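Local coordinates for germination protein (Bacillus megaterium, PDB 6O59) that serves as the A subunit of the spore germinant receptor GerK3, here its N-terminal domain, and probably takes part in sensing the nutrients that trigger germination, at residues 43-48 and 103-108; 169-174 and 183-188. All coordinates share one frame; numbering follows the deposited sequence.

Contact 1 of 2, residues 43-48 and 103-108; sequences AIVYIE and SSLMSG
Ile47 and Leu105 carry this contact, where the end of strand 40-47 meets the last turn of helix 98-106. Ile47 is aimed at the helix, with CG1 anti to its own carbonyl carbon (chi1 -59°), and its CD1 reaches the helix terminus, 3.4 Å from Leu105 O. The same methyl meets the tip of Met106, 3.6 Å from Met106 CE, the two chains crossing obliquely. Met106 starts out facing away from the strand and returns because its chain bends at chi2 and chi3.

While its carbonyl oxygen meets Ile47, the side chain of Leu105 lies toward Val45 and the backbone of Tyr46. With CG anti to the backbone N, it sends CD1 to the strand, 3.8 Å from Val45 CG1 and 4.0 Å from Tyr46 CA. Val45 and Ile47 thus both touch the one leucine, whereas the ring of Tyr46 leads away from the helix toward Gln57 of helix 54-62.

The helix end itself is tied off by a Schellman motif. Gly108, with positive phi, is its C-prime residue: Gly108 N bonds to Leu105 O at 3.2 Å, and Asp109 N closes back on Ser104 O. Ser107 OG adds a bond of 2.7 Å to Ser104 O, coming in above the carbonyl plane. From there the chain turns into strand 110-114, whose Leu111 pairs with Val45 through the backbone and also touches Leu105.

No hydrogen bond crosses between the two segments; buried apolar packing joins helix to sheet, while the turn ending the helix takes up the carbonyl oxygens of Ser104 and Leu105, and Ser104 OG bonds to Ser122 OG.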
# COMPACT_ATOMS: atom_id res chain seq x y z
N ALA A 43 14.03 3.02 -10.67
CA ALA A 43 13.18 3.15 -9.47
C ALA A 43 12.92 1.81 -8.79
O ALA A 43 12.81 0.78 -9.48
CB ALA A 43 11.85 3.81 -9.82
N ILE A 44 12.83 1.84 -7.44
CA ILE A 44 12.41 0.72 -6.59
C ILE A 44 10.97 1.01 -6.18
O ILE A 44 10.69 2.08 -5.63
CB ILE A 44 13.28 0.40 -5.35
CG1 ILE A 44 14.77 0.77 -5.57
CG2 ILE A 44 13.10 -1.08 -4.94
CD1 ILE A 44 15.66 0.66 -4.31
N VAL A 45 10.06 0.07 -6.46
CA VAL A 45 8.65 0.22 -6.09
C VAL A 45 8.29 -0.95 -5.19
O VAL A 45 8.44 -2.10 -5.60
CB VAL A 45 7.68 0.34 -7.31
CG1 VAL A 45 6.25 0.61 -6.83
CG2 VAL A 45 8.11 1.42 -8.29
N TYR A 46 7.80 -0.65 -3.97
CA TYR A 46 7.39 -1.67 -3.01
C TYR A 46 6.30 -1.17 -2.05
O TYR A 46 6.20 0.04 -1.82
CB TYR A 46 8.62 -2.18 -2.22
CG TYR A 46 9.28 -1.14 -1.33
CD1 TYR A 46 10.23 -0.26 -1.84
CD2 TYR A 46 8.98 -1.07 0.03
CE1 TYR A 46 10.83 0.70 -1.03
CE2 TYR A 46 9.56 -0.10 0.85
CZ TYR A 46 10.50 0.77 0.32
OH TYR A 46 11.09 1.71 1.14
N ILE A 47 5.51 -2.10 -1.47
CA ILE A 47 4.49 -1.79 -0.45
C ILE A 47 5.17 -1.87 0.93
O ILE A 47 5.69 -2.92 1.31
CB ILE A 47 3.19 -2.67 -0.51
CG1 ILE A 47 2.47 -2.57 -1.86
CG2 ILE A 47 2.23 -2.32 0.62
CD1 ILE A 47 1.47 -3.59 -2.00
N GLU A 48 5.12 -0.76 1.67
CA GLU A 48 5.63 -0.56 3.01
C GLU A 48 5.12 -1.64 3.99
O GLU A 48 3.92 -1.95 4.04
CB GLU A 48 5.16 0.82 3.50
CG GLU A 48 6.24 1.79 3.94
CD GLU A 48 5.75 3.22 4.11
OE1 GLU A 48 4.57 3.42 4.48
OE2 GLU A 48 6.56 4.16 3.88
N SER A 103 0.33 -7.97 -9.38
CA SER A 103 0.16 -9.09 -8.45
C SER A 103 1.43 -9.31 -7.63
O SER A 103 1.32 -9.59 -6.44
CB SER A 103 -0.25 -10.37 -9.17
OG SER A 103 0.90 -11.08 -9.58
N SER A 104 2.62 -9.17 -8.25
CA SER A 104 3.89 -9.36 -7.54
C SER A 104 4.10 -8.23 -6.50
O SER A 104 4.50 -8.50 -5.35
CB SER A 104 5.04 -9.46 -8.53
OG SER A 104 5.92 -8.35 -8.50
N LEU A 105 3.75 -6.99 -6.89
CA LEU A 105 3.82 -5.83 -6.01
C LEU A 105 2.92 -6.06 -4.77
O LEU A 105 3.40 -5.88 -3.65
CB LEU A 105 3.39 -4.57 -6.79
CG LEU A 105 3.32 -3.24 -6.02
CD1 LEU A 105 4.69 -2.69 -5.76
CD2 LEU A 105 2.53 -2.23 -6.79
N MET A 106 1.66 -6.49 -4.98
CA MET A 106 0.67 -6.72 -3.92
C MET A 106 1.05 -7.89 -3.02
O MET A 106 0.61 -7.95 -1.87
CB MET A 106 -0.75 -6.93 -4.49
CG MET A 106 -1.32 -5.77 -5.36
SD MET A 106 -0.73 -4.06 -5.06
CE MET A 106 -1.66 -3.65 -3.68
N SER A 107 1.88 -8.80 -3.52
CA SER A 107 2.32 -9.98 -2.78
C SER A 107 3.64 -9.72 -1.99
O SER A 107 4.29 -10.67 -1.54
CB SER A 107 2.48 -11.16 -3.73
OG SER A 107 3.61 -10.95 -4.55
N GLY A 108 4.00 -8.46 -1.82
CA GLY A 108 5.20 -8.10 -1.08
C GLY A 108 6.52 -8.19 -1.81
O GLY A 108 7.56 -8.28 -1.15

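Contact 2 of 2, residues 169-174 and 183-188; sequences LWLESM and DVTLMY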
# COMPACT_ATOMS: atom_id res chain seq x y z
N LEU A 169 -7.38 -2.16 -3.64
CA LEU A 169 -7.45 -1.71 -2.25
C LEU A 169 -6.73 -0.37 -2.18
O LEU A 169 -5.50 -0.29 -2.33
CB LEU A 169 -6.87 -2.73 -1.26
CG LEU A 169 -6.87 -2.32 0.23
CD1 LEU A 169 -8.25 -1.88 0.71
CD2 LEU A 169 -6.36 -3.45 1.09
N TRP A 170 -7.53 0.70 -2.05
CA TRP A 170 -7.01 2.05 -2.05
C TRP A 170 -7.00 2.63 -0.62
O TRP A 170 -7.98 2.50 0.12
CB TRP A 170 -7.82 2.92 -3.02
CG TRP A 170 -7.60 2.58 -4.47
CD1 TRP A 170 -6.83 1.57 -4.97
CD2 TRP A 170 -8.17 3.25 -5.60
NE1 TRP A 170 -6.89 1.57 -6.34
CE2 TRP A 170 -7.71 2.59 -6.76
CE3 TRP A 170 -9.02 4.36 -5.75
CZ2 TRP A 170 -8.04 3.01 -8.05
CZ3 TRP A 170 -9.37 4.77 -7.03
CH2 TRP A 170 -8.89 4.09 -8.16
N LEU A 171 -5.82 3.17 -0.20
CA LEU A 171 -5.51 3.76 1.12
C LEU A 171 -5.32 5.28 1.00
O LEU A 171 -4.52 5.72 0.19
CB LEU A 171 -4.24 3.12 1.71
CG LEU A 171 -4.35 1.75 2.43
CD1 LEU A 171 -4.79 0.62 1.51
CD2 LEU A 171 -3.01 1.35 2.99
N GLU A 172 -6.08 6.06 1.81
CA GLU A 172 -6.15 7.52 1.81
C GLU A 172 -5.79 8.01 3.20
O GLU A 172 -6.51 7.72 4.16
CB GLU A 172 -7.58 7.95 1.40
CG GLU A 172 -7.69 9.38 0.93
CD GLU A 172 -9.11 9.88 0.75
OE1 GLU A 172 -9.95 9.11 0.23
OE2 GLU A 172 -9.38 11.04 1.13
N SER A 173 -4.66 8.69 3.31
CA SER A 173 -4.18 9.26 4.57
C SER A 173 -4.70 10.67 4.74
O SER A 173 -4.78 11.43 3.78
CB SER A 173 -2.66 9.24 4.62
OG SER A 173 -2.25 7.90 4.79
N MET A 174 -5.12 11.01 5.96
CA MET A 174 -5.64 12.35 6.26
C MET A 174 -5.40 12.70 7.74
O MET A 174 -4.99 11.85 8.53
CB MET A 174 -7.14 12.50 5.86
CG MET A 174 -8.10 11.57 6.56
SD MET A 174 -9.61 11.27 5.60
CE MET A 174 -10.48 12.89 5.79
N ASP A 183 -3.57 11.68 12.92
CA ASP A 183 -3.33 10.98 11.66
C ASP A 183 -4.26 9.79 11.56
O ASP A 183 -4.46 9.06 12.53
CB ASP A 183 -1.87 10.58 11.50
CG ASP A 183 -0.98 11.78 11.26
OD1 ASP A 183 -0.98 12.29 10.13
OD2 ASP A 183 -0.31 12.22 12.21
N VAL A 184 -4.86 9.64 10.38
CA VAL A 184 -5.85 8.63 10.08
C VAL A 184 -5.61 8.09 8.66
O VAL A 184 -5.28 8.88 7.77
CB VAL A 184 -7.26 9.27 10.23
CG1 VAL A 184 -8.30 8.66 9.29
CG2 VAL A 184 -7.74 9.20 11.67
N THR A 185 -5.78 6.77 8.46
CA THR A 185 -5.73 6.16 7.13
C THR A 185 -7.08 5.45 6.89
O THR A 185 -7.52 4.62 7.69
CB THR A 185 -4.49 5.29 6.91
OG1 THR A 185 -3.35 6.14 6.87
CG2 THR A 185 -4.55 4.52 5.58
N LEU A 186 -7.72 5.82 5.79
CA LEU A 186 -8.99 5.31 5.27
C LEU A 186 -8.73 4.22 4.20
O LEU A 186 -7.83 4.39 3.38
CB LEU A 186 -9.73 6.51 4.67
CG LEU A 186 -11.19 6.36 4.26
CD1 LEU A 186 -11.93 7.63 4.48
CD2 LEU A 186 -11.32 5.99 2.78
N MET A 187 -9.51 3.14 4.20
CA MET A 187 -9.41 2.01 3.26
C MET A 187 -10.75 1.65 2.63
O MET A 187 -11.76 1.62 3.33
CB MET A 187 -8.92 0.76 4.00
CG MET A 187 -7.49 0.49 3.90
SD MET A 187 -7.27 -1.02 4.86
CE MET A 187 -5.57 -0.85 5.31
N TYR A 188 -10.74 1.28 1.34
CA TYR A 188 -11.90 0.79 0.60
C TYR A 188 -11.41 0.08 -0.66
O TYR A 188 -10.33 0.40 -1.15
CB TYR A 188 -12.89 1.94 0.25
CG TYR A 188 -12.34 2.97 -0.71
CD1 TYR A 188 -11.55 4.03 -0.26
CD2 TYR A 188 -12.62 2.90 -2.07
CE1 TYR A 188 -11.04 4.98 -1.14
CE2 TYR A 188 -12.11 3.85 -2.97
CZ TYR A 188 -11.33 4.89 -2.50
OH TYR A 188 -10.84 5.81 -3.39
O HOH W 1 -1.92 11.19 7.86
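Tyr188 takes the crowded chi1 position, 66°, with CG between its backbone N and carbonyl carbon, which brings the ring back over the neighbouring strand; Trp170, with CG anti to the carbonyl carbon (chi1 -70°), turns its indole to meet it. The phenol oxygen arrives at the indole edge, in its plane, with Tyr188 OH 3.3 Å from Trp170 CE3. Trp170 CB meanwhile sits over one face of the phenol ring, offset toward the rim. The indole also stacks on His190.

Behind these rings runs a regular antiparallel ladder. Trp170, Glu172 and Met174 are hydrogen-bonded pairs with Tyr188, Leu186 and Val184, each pair joined by two backbone bonds. The straightest is Leu186 N to Glu172 O, 2.8 Å with an N-H...O angle of 175°; Tyr188 N to Trp170 O is the longest at 3.3 Å.

On the Trp170 face, Met174 CG lies beside Val184 CG1 at 4.0 Å. The extended Glu172 chain carries OE1 to a salt bridge with NE of Arg202 in helix 195-206, a residue that Tyr188 also touches. On the other face Leu171 CD1 packs alongside Met187 CG at 3.6 Å, with Leu157 of helix 153-163 against both. Further along, Ser173 OG and Thr185 OG1 share a hydrogen bond of 2.9 Å, and Ser173 OG is also bonded to Ser25 OG. A water donates to Met174 O and to Asp183 OD1, which is salt-bridged to Lys175.

This is a beta hairpin whose backbone bonds fix the register, while its two faces pack against separate helices: the Leu171 and Met187 side is largely apolar, and on the other the ion pair with Arg202 probably restrains Glu172.

How the contacts relate
Contact 1 closes before contact 2 opens along the chain, and each belongs to its own five-stranded antiparallel sheet. Strand 40-47 is second in the first sheet, next to edge strand 27-34; strands 169-176 and 182-189 are the edge strand and its neighbour in the second. Both sheets follow the strand order 1-2-4-5-3, so the N-terminal domain holds two similarly connected alpha/beta halves. The contact centres are about 18 Å apart, with nearest atoms about 5 Å apart and not touching. Residues 24-26, just before strand 27-34, bridge the halves: Asp26 touches both Ile47 and Leu171, placing the two contacts near the junction between the sheets.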